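Side-chain contacts in AlgX/AlgJ SGNH hydrolase-like domain-containing protein (Eubacterium siraeum, PDB 4NZK), which is of unknown function but belongs to the DHHW family of the SGNH hydrolase clan, so that a hydrolase-like role is plausible though unproven: residues S87-F92 and V329-C334; A112-E117 and A151-Y156; Y222-T227 and S249-Q254; T236-D241 and P318-D323. All blocks are in the same frame, centred on the assembly; numbering follows the deposited sequence.

Aromatic side chains carry all four contacts, from buried core to surface. Contact 1, on an inner strand of the mixed sheet, lies about 13 Å from the centre of the chain. Contact 4 touches it: I321 CG1 lies 3.8 Å from V329 CG2, and the centres of the two contacts are about 17 Å apart. Contacts 2 and 3 are more remote from contact 1, with centres about 27 and 26 Å from it, and approach each other to about 6 Å between nearest atoms without touching. Along the chain, contacts 2, 3 and 4 are all nested inside the loop closed by contact 1. C334 is covalently linked to an unidentified ligand, probably from the crystallisation liquor.

Contact 1. Residues S87-F92 and V329-C334; sequences SYLNEF and VLFTMC
F331 rises from its strand between L89 and F92 of the helix, and the two helix residues use different parts of its ring. L89 lies over one face, its CD1 4.0 Å from the ring centroid and 17° off the normal, a CH-pi contact. The leucine reaches this place with a strained chi1 of -95°, away from the staggered positions. F92 meets the edge of the same ring in a T-shaped stack: the centroids are 5.2 Å apart, the planes stand at 80°, and F331 CZ lies over the F92 face. Farther out on the F92 ring, CE2 touches V329 CG1 at 3.8 Å. Replacing F331 by an alanine would probably open a gap under L89 and leave the face of F92 without its edge-on partner.

All four of these side chains are buried, and V102 and L350 close around the aromatic pair. Away from this tightly fitted apolar side, N90 turns to the backbone of K136 and V138, and the part open to water is S87 and, to a lesser degree, E91. The axes of segments 87-92 and 329-334 approach to 11.3 Å and run nearly antiparallel. Helix 83-96 thus packs on a mixed sheet of largely parallel strands, as in the alpha/beta fold of SGNH hydrolases.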
# COMPACT_ATOMS: atom_id res chain seq x y z
N SER A 87 0.56 16.79 9.57
CA SER A 87 0.18 18.16 9.26
C SER A 87 -0.38 18.31 7.85
O SER A 87 -1.32 19.06 7.62
CB SER A 87 1.37 19.09 9.48
OG SER A 87 1.03 20.45 9.29
N TYR A 88 0.20 17.60 6.89
CA TYR A 88 -0.28 17.64 5.53
C TYR A 88 -1.67 17.01 5.39
O TYR A 88 -2.54 17.52 4.68
CB TYR A 88 0.71 16.98 4.58
CG TYR A 88 2.13 17.51 4.64
CD1 TYR A 88 2.40 18.80 5.06
CD2 TYR A 88 3.21 16.70 4.29
CE1 TYR A 88 3.69 19.28 5.15
CE2 TYR A 88 4.51 17.17 4.36
CZ TYR A 88 4.74 18.46 4.79
OH TYR A 88 6.04 18.94 4.87
N LEU A 89 -1.86 15.87 6.01
CA LEU A 89 -3.19 15.25 6.02
C LEU A 89 -4.21 16.18 6.65
O LEU A 89 -5.33 16.30 6.17
CB LEU A 89 -3.22 13.90 6.78
CG LEU A 89 -3.04 12.68 5.91
CD1 LEU A 89 -1.72 12.65 5.19
CD2 LEU A 89 -3.20 11.45 6.76
N ASN A 90 -3.82 16.82 7.75
CA ASN A 90 -4.76 17.72 8.44
C ASN A 90 -5.16 18.88 7.53
O ASN A 90 -6.33 19.27 7.50
CB ASN A 90 -4.15 18.24 9.71
CG ASN A 90 -4.08 17.16 10.79
OD1 ASN A 90 -4.75 16.12 10.70
ND2 ASN A 90 -3.26 17.43 11.80
N GLU A 91 -4.19 19.39 6.79
CA GLU A 91 -4.44 20.48 5.84
C GLU A 91 -5.37 20.02 4.73
O GLU A 91 -6.30 20.75 4.35
CB GLU A 91 -3.13 21.01 5.25
CG GLU A 91 -3.32 22.03 4.13
CD GLU A 91 -3.73 23.41 4.61
OE1 GLU A 91 -3.74 23.65 5.85
OE2 GLU A 91 -4.01 24.28 3.74
N PHE A 92 -5.09 18.83 4.19
CA PHE A 92 -5.94 18.28 3.17
C PHE A 92 -7.38 18.20 3.69
O PHE A 92 -8.33 18.55 2.97
CB PHE A 92 -5.44 16.90 2.74
CG PHE A 92 -6.33 16.25 1.72
CD1 PHE A 92 -6.19 16.52 0.38
CD2 PHE A 92 -7.32 15.39 2.12
CE1 PHE A 92 -7.03 15.93 -0.55
CE2 PHE A 92 -8.17 14.82 1.21
CZ PHE A 92 -8.02 15.09 -0.12
N VAL A 329 -11.71 9.52 1.24
CA VAL A 329 -10.30 9.59 0.82
C VAL A 329 -9.50 8.72 1.77
O VAL A 329 -9.63 8.87 2.99
CB VAL A 329 -9.76 11.05 0.85
CG1 VAL A 329 -8.29 11.07 0.45
CG2 VAL A 329 -10.58 11.92 -0.09
N LEU A 330 -8.65 7.86 1.22
CA LEU A 330 -7.75 7.05 2.01
C LEU A 330 -6.31 7.41 1.67
O LEU A 330 -5.90 7.30 0.53
CB LEU A 330 -8.00 5.57 1.72
CG LEU A 330 -7.03 4.61 2.37
CD1 LEU A 330 -7.10 4.67 3.89
CD2 LEU A 330 -7.30 3.20 1.88
N PHE A 331 -5.55 7.78 2.69
CA PHE A 331 -4.11 7.91 2.62
C PHE A 331 -3.54 6.63 3.22
O PHE A 331 -3.84 6.27 4.39
CB PHE A 331 -3.62 9.08 3.46
CG PHE A 331 -3.88 10.41 2.84
CD1 PHE A 331 -5.08 11.05 3.04
CD2 PHE A 331 -2.96 10.98 2.00
CE1 PHE A 331 -5.33 12.29 2.47
CE2 PHE A 331 -3.20 12.21 1.40
CZ PHE A 331 -4.39 12.86 1.64
N THR A 332 -2.76 5.91 2.41
CA THR A 332 -2.19 4.67 2.87
C THR A 332 -0.81 4.47 2.30
O THR A 332 -0.58 4.69 1.12
CB THR A 332 -3.15 3.50 2.57
OG1 THR A 332 -2.63 2.29 3.17
CG2 THR A 332 -3.37 3.28 1.10
N MSE A 333 0.10 4.06 3.18
CA MSE A 333 1.50 3.90 2.82
C MSE A 333 2.23 3.22 3.92
O MSE A 333 1.69 3.06 5.02
CB MSE A 333 2.14 5.26 2.55
CG MSE A 333 1.96 6.32 3.65
SE MSE A 333 2.70 7.97 2.79
CE MSE A 333 0.85 8.24 2.16
N CYS A 334 3.45 2.79 3.65
CA CYS A 334 4.25 2.18 4.70
C CYS A 334 4.88 3.27 5.58
O CYS A 334 4.94 4.44 5.23
CB CYS A 334 5.31 1.25 4.13
SG CYS A 334 6.71 2.13 3.40

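Contact 2. Residues A112-E117 and A151-Y156; sequences AYYLPE and AHTNEY
A type I beta turn, H152 to E155, in the loop between helices 145-150 and 167-180, offers T153 to two consecutive tyrosines, Y113 and Y114, of the short, weakly bonded helix around 111-114. Y114 uses its polar end. Its OH donates to T153 O over 2.6 Å, a short bond in which the C=O···donor angle is 115° and the donor is tilted 18° from the carbonyl plane; the acceptor lies close to the plane of the tyrosine ring. A phenylalanine here would lack the hydroxyl that T153 O accepts from, and the turn would probably be held less firmly against the tyrosine pair.

Y113 uses the root of its ring instead. The methyl CG2 of T153 sits 3.7 Å from Y113 CG, with the two side chains crossing at about a right angle. That methyl is presented by a chi1 of 55°, which sets CG2 opposite the carbonyl carbon and OG1 between the two backbone arms. Y113 CB in turn covers one face of the Y114 ring, while the Y113 hydroxyl bonds to Y146 O in helix 145-150.

The turn is braced from within. E155 N returns to H152 O at 3.0 Å, and H152 ND1 donates to E155 OE2 at 2.6 Å, on the syn side, though tilted from the carboxylate plane. Y172 stacks on H152 and bonds to E155 OE1. What results is a surface beta turn closed by one backbone bond and reinforced by a His-carboxylate pair.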
# COMPACT_ATOMS: atom_id res chain seq x y z
N ALA A 112 8.48 -5.25 11.45
CA ALA A 112 7.67 -5.08 12.66
C ALA A 112 7.33 -6.41 13.33
O ALA A 112 7.14 -6.47 14.57
CB ALA A 112 6.38 -4.40 12.36
N TYR A 113 7.22 -7.47 12.52
CA TYR A 113 6.73 -8.74 12.99
C TYR A 113 7.72 -9.91 12.95
O TYR A 113 7.60 -10.84 13.74
CB TYR A 113 5.51 -9.16 12.17
CG TYR A 113 4.45 -8.09 12.06
CD1 TYR A 113 3.77 -7.66 13.18
CD2 TYR A 113 4.11 -7.55 10.85
CE1 TYR A 113 2.81 -6.65 13.10
CE2 TYR A 113 3.14 -6.56 10.74
CZ TYR A 113 2.48 -6.11 11.88
OH TYR A 113 1.53 -5.13 11.75
N TYR A 114 8.65 -9.88 12.00
CA TYR A 114 9.48 -11.03 11.68
C TYR A 114 10.97 -10.92 11.95
O TYR A 114 11.70 -11.85 11.63
CB TYR A 114 9.28 -11.34 10.20
CG TYR A 114 7.86 -11.79 9.89
CD1 TYR A 114 7.40 -13.03 10.27
CD2 TYR A 114 6.99 -10.98 9.21
CE1 TYR A 114 6.11 -13.44 9.97
CE2 TYR A 114 5.71 -11.39 8.89
CZ TYR A 114 5.26 -12.62 9.28
OH TYR A 114 3.98 -12.97 8.94
N LEU A 115 11.42 -9.82 12.53
CA LEU A 115 12.82 -9.69 12.87
C LEU A 115 13.19 -10.72 13.92
O LEU A 115 12.47 -10.84 14.93
CB LEU A 115 13.09 -8.24 13.33
CG LEU A 115 14.49 -7.69 13.29
CD1 LEU A 115 15.07 -7.73 11.86
CD2 LEU A 115 14.47 -6.29 13.84
N PRO A 116 14.28 -11.48 13.69
CA PRO A 116 14.59 -12.52 14.64
C PRO A 116 15.16 -11.98 15.92
O PRO A 116 15.48 -10.78 16.04
CB PRO A 116 15.61 -13.41 13.93
CG PRO A 116 15.94 -12.77 12.68
CD PRO A 116 15.09 -11.57 12.47
N GLU A 117 15.27 -12.88 16.88
CA GLU A 117 15.78 -12.51 18.19
C GLU A 117 17.20 -11.97 18.07
O GLU A 117 18.00 -12.42 17.24
CB GLU A 117 15.73 -13.69 19.16
CG GLU A 117 16.71 -14.80 18.85
N ALA A 151 -2.46 -9.75 13.76
CA ALA A 151 -3.30 -10.92 14.05
C ALA A 151 -3.15 -12.08 13.04
O ALA A 151 -3.74 -13.14 13.25
CB ALA A 151 -4.74 -10.46 14.12
N HIS A 152 -2.35 -11.91 11.99
CA HIS A 152 -2.26 -12.88 10.92
C HIS A 152 -0.84 -13.21 10.53
O HIS A 152 -0.57 -13.66 9.40
CB HIS A 152 -3.06 -12.37 9.72
CG HIS A 152 -4.51 -12.28 10.00
ND1 HIS A 152 -5.33 -13.39 10.07
CD2 HIS A 152 -5.29 -11.22 10.30
CE1 HIS A 152 -6.56 -13.01 10.37
NE2 HIS A 152 -6.56 -11.70 10.55
N THR A 153 0.07 -13.02 11.48
CA THR A 153 1.50 -13.21 11.17
C THR A 153 1.90 -14.68 10.91
O THR A 153 2.95 -14.95 10.35
CB THR A 153 2.40 -12.62 12.26
OG1 THR A 153 2.05 -13.16 13.53
CG2 THR A 153 2.30 -11.11 12.24
N ASN A 154 1.08 -15.64 11.32
CA ASN A 154 1.33 -17.02 10.95
C ASN A 154 1.03 -17.35 9.50
O ASN A 154 1.40 -18.43 9.01
CB ASN A 154 0.57 -17.96 11.88
CG ASN A 154 1.11 -17.96 13.29
OD1 ASN A 154 2.30 -17.70 13.53
ND2 ASN A 154 0.28 -18.32 14.22
N GLU A 155 0.34 -16.43 8.82
CA GLU A 155 0.01 -16.58 7.44
C GLU A 155 1.06 -15.93 6.54
O GLU A 155 1.96 -15.24 7.02
CB GLU A 155 -1.38 -16.00 7.17
CG GLU A 155 -2.50 -16.67 7.99
CD GLU A 155 -3.74 -15.84 8.01
OE1 GLU A 155 -4.16 -15.38 6.93
OE2 GLU A 155 -4.28 -15.61 9.13
N TYR A 156 0.96 -16.14 5.23
CA TYR A 156 1.96 -15.64 4.28
C TYR A 156 1.52 -14.23 3.84
O TYR A 156 1.15 -13.97 2.69
CB TYR A 156 2.05 -16.60 3.10
CG TYR A 156 3.26 -16.50 2.18
CD1 TYR A 156 4.18 -15.45 2.25
CD2 TYR A 156 3.46 -17.47 1.23
CE1 TYR A 156 5.28 -15.40 1.40
CE2 TYR A 156 4.55 -17.43 0.37
CZ TYR A 156 5.45 -16.40 0.46
OH TYR A 156 6.51 -16.40 -0.42

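Contact 3. Residues Y222-T227 and S249-Q254; sequences YYIPST and SIFVDQ
F251 is the ring round which this contact is built, and Y222, I224 and P225 each approach it from a different direction. I224 lies over a face: its CG1 is 4.1 Å from the ring centroid and 13° off the normal, a CH-pi contact. I250 CG1, from the neighbouring residue, covers the opposite face, so the ring is sandwiched between two isoleucines. P225 comes to the rim instead, its CD near the ring plane and 3.9 Å from F251 CZ.

Y222 provides an aromatic neighbour rather than a true stack. The two planes are inclined by only 26°, yet the rings have slid so far past each other that they barely overlap. Their centroids are 5.8 Å apart, and the closest carbons, Y222 CE2 and F251 CD1, meet at 3.7 Å. The tyrosine ring is placed there by a chi1 of 69°, which sets CG between the backbone nitrogen and the carbonyl carbon. The backbone takes part as well, for Y223 O lies 3.7 Å from F251 CZ.

On the loop side, an ST turn shapes the approach to the phenylalanine: F251 N donates to S249 OG at 2.9 Å, in a nearly straight bond. Y229 OH in turn bonds to S249 OG and to I250 N.

The contact thereby lays the loop that precedes strand 270-275 against the end of strand 218-224. That strand is paired antiparallel with strand 192-199, whose E194 and I196 touch Y222, while P167 and L168 of helix 167-180 pack against Y223.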
# COMPACT_ATOMS: atom_id res chain seq x y z
N TYR A 222 -2.16 -13.66 -5.74
CA TYR A 222 -3.07 -12.52 -5.80
C TYR A 222 -4.49 -12.98 -6.12
O TYR A 222 -4.73 -14.18 -6.33
CB TYR A 222 -2.58 -11.46 -6.77
CG TYR A 222 -2.60 -11.81 -8.24
CD1 TYR A 222 -1.56 -12.54 -8.81
CD2 TYR A 222 -3.62 -11.35 -9.07
CE1 TYR A 222 -1.56 -12.82 -10.17
CE2 TYR A 222 -3.63 -11.61 -10.42
CZ TYR A 222 -2.59 -12.35 -10.98
OH TYR A 222 -2.57 -12.64 -12.34
N TYR A 223 -5.42 -12.05 -6.08
CA TYR A 223 -6.83 -12.37 -6.03
C TYR A 223 -7.65 -11.41 -6.86
O TYR A 223 -7.52 -10.18 -6.72
CB TYR A 223 -7.35 -12.32 -4.55
CG TYR A 223 -6.44 -13.02 -3.57
CD1 TYR A 223 -6.52 -14.38 -3.34
CD2 TYR A 223 -5.44 -12.30 -2.92
CE1 TYR A 223 -5.63 -15.00 -2.45
CE2 TYR A 223 -4.58 -12.89 -2.03
CZ TYR A 223 -4.65 -14.23 -1.80
OH TYR A 223 -3.73 -14.76 -0.93
N ILE A 224 -8.50 -11.96 -7.71
CA ILE A 224 -9.33 -11.13 -8.57
C ILE A 224 -10.75 -11.12 -8.00
O ILE A 224 -11.36 -12.17 -7.79
CB ILE A 224 -9.32 -11.73 -10.01
CG1 ILE A 224 -7.88 -11.79 -10.56
CG2 ILE A 224 -10.22 -10.91 -10.94
CD1 ILE A 224 -7.78 -12.52 -11.87
N PRO A 225 -11.31 -9.93 -7.79
CA PRO A 225 -12.61 -9.87 -7.14
C PRO A 225 -13.74 -10.30 -8.04
O PRO A 225 -13.61 -10.30 -9.26
CB PRO A 225 -12.75 -8.38 -6.78
CG PRO A 225 -11.92 -7.65 -7.80
CD PRO A 225 -10.75 -8.59 -8.08
N SER A 226 -14.87 -10.60 -7.41
CA SER A 226 -16.05 -11.10 -8.11
C SER A 226 -16.93 -10.01 -8.74
O SER A 226 -17.65 -10.28 -9.68
CB SER A 226 -16.89 -11.97 -7.14
OG SER A 226 -17.46 -11.18 -6.09
N THR A 227 -16.84 -8.79 -8.24
CA THR A 227 -17.64 -7.69 -8.75
C THR A 227 -17.11 -7.18 -10.08
O THR A 227 -15.89 -6.99 -10.24
CB THR A 227 -17.73 -6.56 -7.70
OG1 THR A 227 -18.30 -7.07 -6.49
CG2 THR A 227 -18.58 -5.35 -8.19
N SER A 249 -8.53 -3.44 -17.45
CA SER A 249 -8.29 -4.27 -16.27
C SER A 249 -7.29 -3.57 -15.35
O SER A 249 -6.49 -2.76 -15.80
CB SER A 249 -7.69 -5.62 -16.66
OG SER A 249 -7.45 -6.43 -15.52
N ILE A 250 -7.38 -3.86 -14.05
CA ILE A 250 -6.33 -3.42 -13.13
C ILE A 250 -5.22 -4.44 -13.02
O ILE A 250 -4.26 -4.20 -12.30
CB ILE A 250 -6.84 -3.06 -11.71
CG1 ILE A 250 -7.43 -4.29 -11.04
CG2 ILE A 250 -7.78 -1.87 -11.79
CD1 ILE A 250 -7.75 -4.01 -9.59
N PHE A 251 -5.35 -5.60 -13.65
CA PHE A 251 -4.33 -6.65 -13.60
C PHE A 251 -3.59 -6.67 -14.90
O PHE A 251 -4.19 -6.90 -15.96
CB PHE A 251 -4.95 -8.03 -13.28
CG PHE A 251 -5.75 -8.03 -12.01
CD1 PHE A 251 -5.12 -8.20 -10.79
CD2 PHE A 251 -7.11 -7.83 -12.04
CE1 PHE A 251 -5.86 -8.15 -9.59
CE2 PHE A 251 -7.84 -7.75 -10.87
CZ PHE A 251 -7.21 -7.94 -9.63
N VAL A 252 -2.27 -6.45 -14.82
CA VAL A 252 -1.42 -6.32 -15.96
C VAL A 252 -0.45 -7.49 -15.99
O VAL A 252 0.23 -7.76 -15.01
CB VAL A 252 -0.66 -4.98 -15.89
CG1 VAL A 252 0.24 -4.77 -17.10
CG2 VAL A 252 -1.65 -3.84 -15.85
N ASP A 253 -0.34 -8.15 -17.13
CA ASP A 253 0.61 -9.28 -17.26
C ASP A 253 2.06 -8.81 -17.10
O ASP A 253 2.43 -7.75 -17.61
CB ASP A 253 0.44 -10.00 -18.59
CG ASP A 253 -0.87 -10.77 -18.68
OD1 ASP A 253 -1.48 -11.07 -17.62
OD2 ASP A 253 -1.29 -11.09 -19.82
N GLN A 254 2.81 -9.58 -16.33
CA GLN A 254 4.19 -9.28 -16.03
C GLN A 254 5.04 -10.52 -16.01
O GLN A 254 4.55 -11.61 -15.69
CB GLN A 254 4.32 -8.71 -14.62
CG GLN A 254 3.58 -7.43 -14.36
CD GLN A 254 4.15 -6.24 -15.07
OE1 GLN A 254 5.29 -6.26 -15.50
NE2 GLN A 254 3.35 -5.19 -15.21

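Contact 4. Residues T236-D241 and P318-D323; sequences TDFKAD and PDFIKD
F238 and F320 both hold CG opposite their own backbone nitrogen, with chi1 of -158° and -178°, and these torsions send the two rings toward each other to form a T-shaped stack. The planes are perpendicular, at 90°, and the centroids are 5.0 Å apart. F238 offers a face and F320 an edge.

One atom does the touching on the helix side. F320 CE1 stands over the middle of the F238 ring, 3.7 Å from its CG and within 4.2 Å of each of the six ring carbons. An edge-on C-H directed at the centre of a pi face is the classical edge-to-face geometry, and here it is almost the whole of the contact. The loop residue also has an unusual backbone: F238 adopts positive phi and psi, in the left-handed helical region.

The pair joins the loop after strand 229-234 to helix 317-323, one of the helices on the mixed sheet. Y234 stacks with F238, and L315 and N324 touch it, whereas F320 is buried against C284 and C308 of neighbouring strands. The next residue, I321, packs on F92 of helix 83-96 as well as on C284 and F286 of the sheet.

Along this helix K322 folds back on its own first turn, while its NZ also bonds to K95 O of helix 83-96. P318 O accepts two donors from opposite faces of its carbonyl plane: K322 N at 3.1 Å and, from above the plane, K322 NZ at 3.2 Å.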
# COMPACT_ATOMS: atom_id res chain seq x y z
N THR A 236 -0.88 11.69 -15.16
CA THR A 236 -0.82 12.28 -13.81
C THR A 236 -1.48 13.65 -13.70
O THR A 236 -1.68 14.17 -12.58
CB THR A 236 0.61 12.30 -13.28
OG1 THR A 236 1.43 13.04 -14.18
CG2 THR A 236 1.14 10.89 -13.12
N ASP A 237 -1.87 14.23 -14.83
CA ASP A 237 -2.73 15.42 -14.82
C ASP A 237 -4.18 15.09 -15.23
O ASP A 237 -4.95 15.96 -15.62
CB ASP A 237 -2.14 16.56 -15.65
CG ASP A 237 -1.91 16.19 -17.07
OD1 ASP A 237 -2.03 15.02 -17.45
OD2 ASP A 237 -1.59 17.11 -17.84
N PHE A 238 -4.53 13.81 -15.07
CA PHE A 238 -5.87 13.30 -15.29
C PHE A 238 -6.43 13.55 -16.71
O PHE A 238 -7.53 14.06 -16.87
CB PHE A 238 -6.82 13.82 -14.23
CG PHE A 238 -8.06 12.98 -14.05
CD1 PHE A 238 -7.94 11.63 -13.75
CD2 PHE A 238 -9.34 13.52 -14.12
CE1 PHE A 238 -9.05 10.83 -13.58
CE2 PHE A 238 -10.46 12.72 -13.93
CZ PHE A 238 -10.31 11.38 -13.67
N LYS A 239 -5.60 13.24 -17.70
CA LYS A 239 -6.03 13.24 -19.09
C LYS A 239 -6.01 11.78 -19.52
O LYS A 239 -5.09 11.03 -19.17
CB LYS A 239 -5.10 14.08 -19.97
CG LYS A 239 -4.84 15.50 -19.49
CD LYS A 239 -6.11 16.33 -19.28
CE LYS A 239 -5.73 17.75 -18.88
NZ LYS A 239 -6.89 18.55 -18.42
N ALA A 240 -7.05 11.36 -20.24
CA ALA A 240 -7.13 9.97 -20.68
C ALA A 240 -5.88 9.63 -21.48
O ALA A 240 -5.44 10.42 -22.33
CB ALA A 240 -8.38 9.74 -21.53
N ASP A 241 -5.28 8.49 -21.14
CA ASP A 241 -4.04 8.06 -21.75
C ASP A 241 -4.38 7.26 -23.00
O ASP A 241 -4.86 6.15 -22.93
CB ASP A 241 -3.21 7.24 -20.78
CG ASP A 241 -1.82 6.93 -21.30
OD1 ASP A 241 -1.60 7.03 -22.53
OD2 ASP A 241 -0.96 6.55 -20.48
N PRO A 318 -7.48 18.88 -3.55
CA PRO A 318 -8.83 19.20 -3.04
C PRO A 318 -9.83 19.47 -4.18
O PRO A 318 -11.01 19.08 -4.09
CB PRO A 318 -8.58 20.42 -2.15
CG PRO A 318 -7.17 20.20 -1.68
CD PRO A 318 -6.43 19.66 -2.89
N ASP A 319 -9.37 20.10 -5.25
CA ASP A 319 -10.24 20.34 -6.39
C ASP A 319 -10.55 19.03 -7.14
O ASP A 319 -11.64 18.85 -7.64
CB ASP A 319 -9.62 21.34 -7.34
CG ASP A 319 -9.77 22.78 -6.86
OD1 ASP A 319 -10.46 23.06 -5.84
OD2 ASP A 319 -9.21 23.65 -7.57
N PHE A 320 -9.58 18.13 -7.23
CA PHE A 320 -9.82 16.81 -7.81
C PHE A 320 -10.93 16.06 -7.05
O PHE A 320 -11.79 15.42 -7.67
CB PHE A 320 -8.49 16.04 -7.81
CG PHE A 320 -8.55 14.69 -8.41
CD1 PHE A 320 -8.59 14.54 -9.79
CD2 PHE A 320 -8.53 13.57 -7.63
CE1 PHE A 320 -8.61 13.30 -10.36
CE2 PHE A 320 -8.56 12.32 -8.20
CZ PHE A 320 -8.58 12.18 -9.58
N ILE A 321 -10.92 16.12 -5.73
CA ILE A 321 -11.96 15.51 -4.89
C ILE A 321 -13.33 16.11 -5.22
O ILE A 321 -14.33 15.39 -5.40
CB ILE A 321 -11.62 15.68 -3.38
CG1 ILE A 321 -10.85 14.47 -2.86
CG2 ILE A 321 -12.85 15.79 -2.46
CD1 ILE A 321 -9.72 13.99 -3.69
N LYS A 322 -13.38 17.44 -5.27
CA LYS A 322 -14.64 18.16 -5.49
C LYS A 322 -15.19 17.87 -6.88
O LYS A 322 -16.39 17.53 -7.04
CB LYS A 322 -14.43 19.66 -5.28
CG LYS A 322 -14.10 20.00 -3.85
CD LYS A 322 -13.68 21.46 -3.67
CE LYS A 322 -13.33 21.74 -2.21
NZ LYS A 322 -12.40 20.71 -1.71
N ASP A 323 -14.31 17.95 -7.87
CA ASP A 323 -14.73 17.77 -9.26
C ASP A 323 -15.28 16.37 -9.55
O ASP A 323 -16.15 16.22 -10.42
CB ASP A 323 -13.57 18.06 -10.20
CG ASP A 323 -13.18 19.56 -10.24
OD1 ASP A 323 -13.94 20.45 -9.76
OD2 ASP A 323 -12.07 19.86 -10.77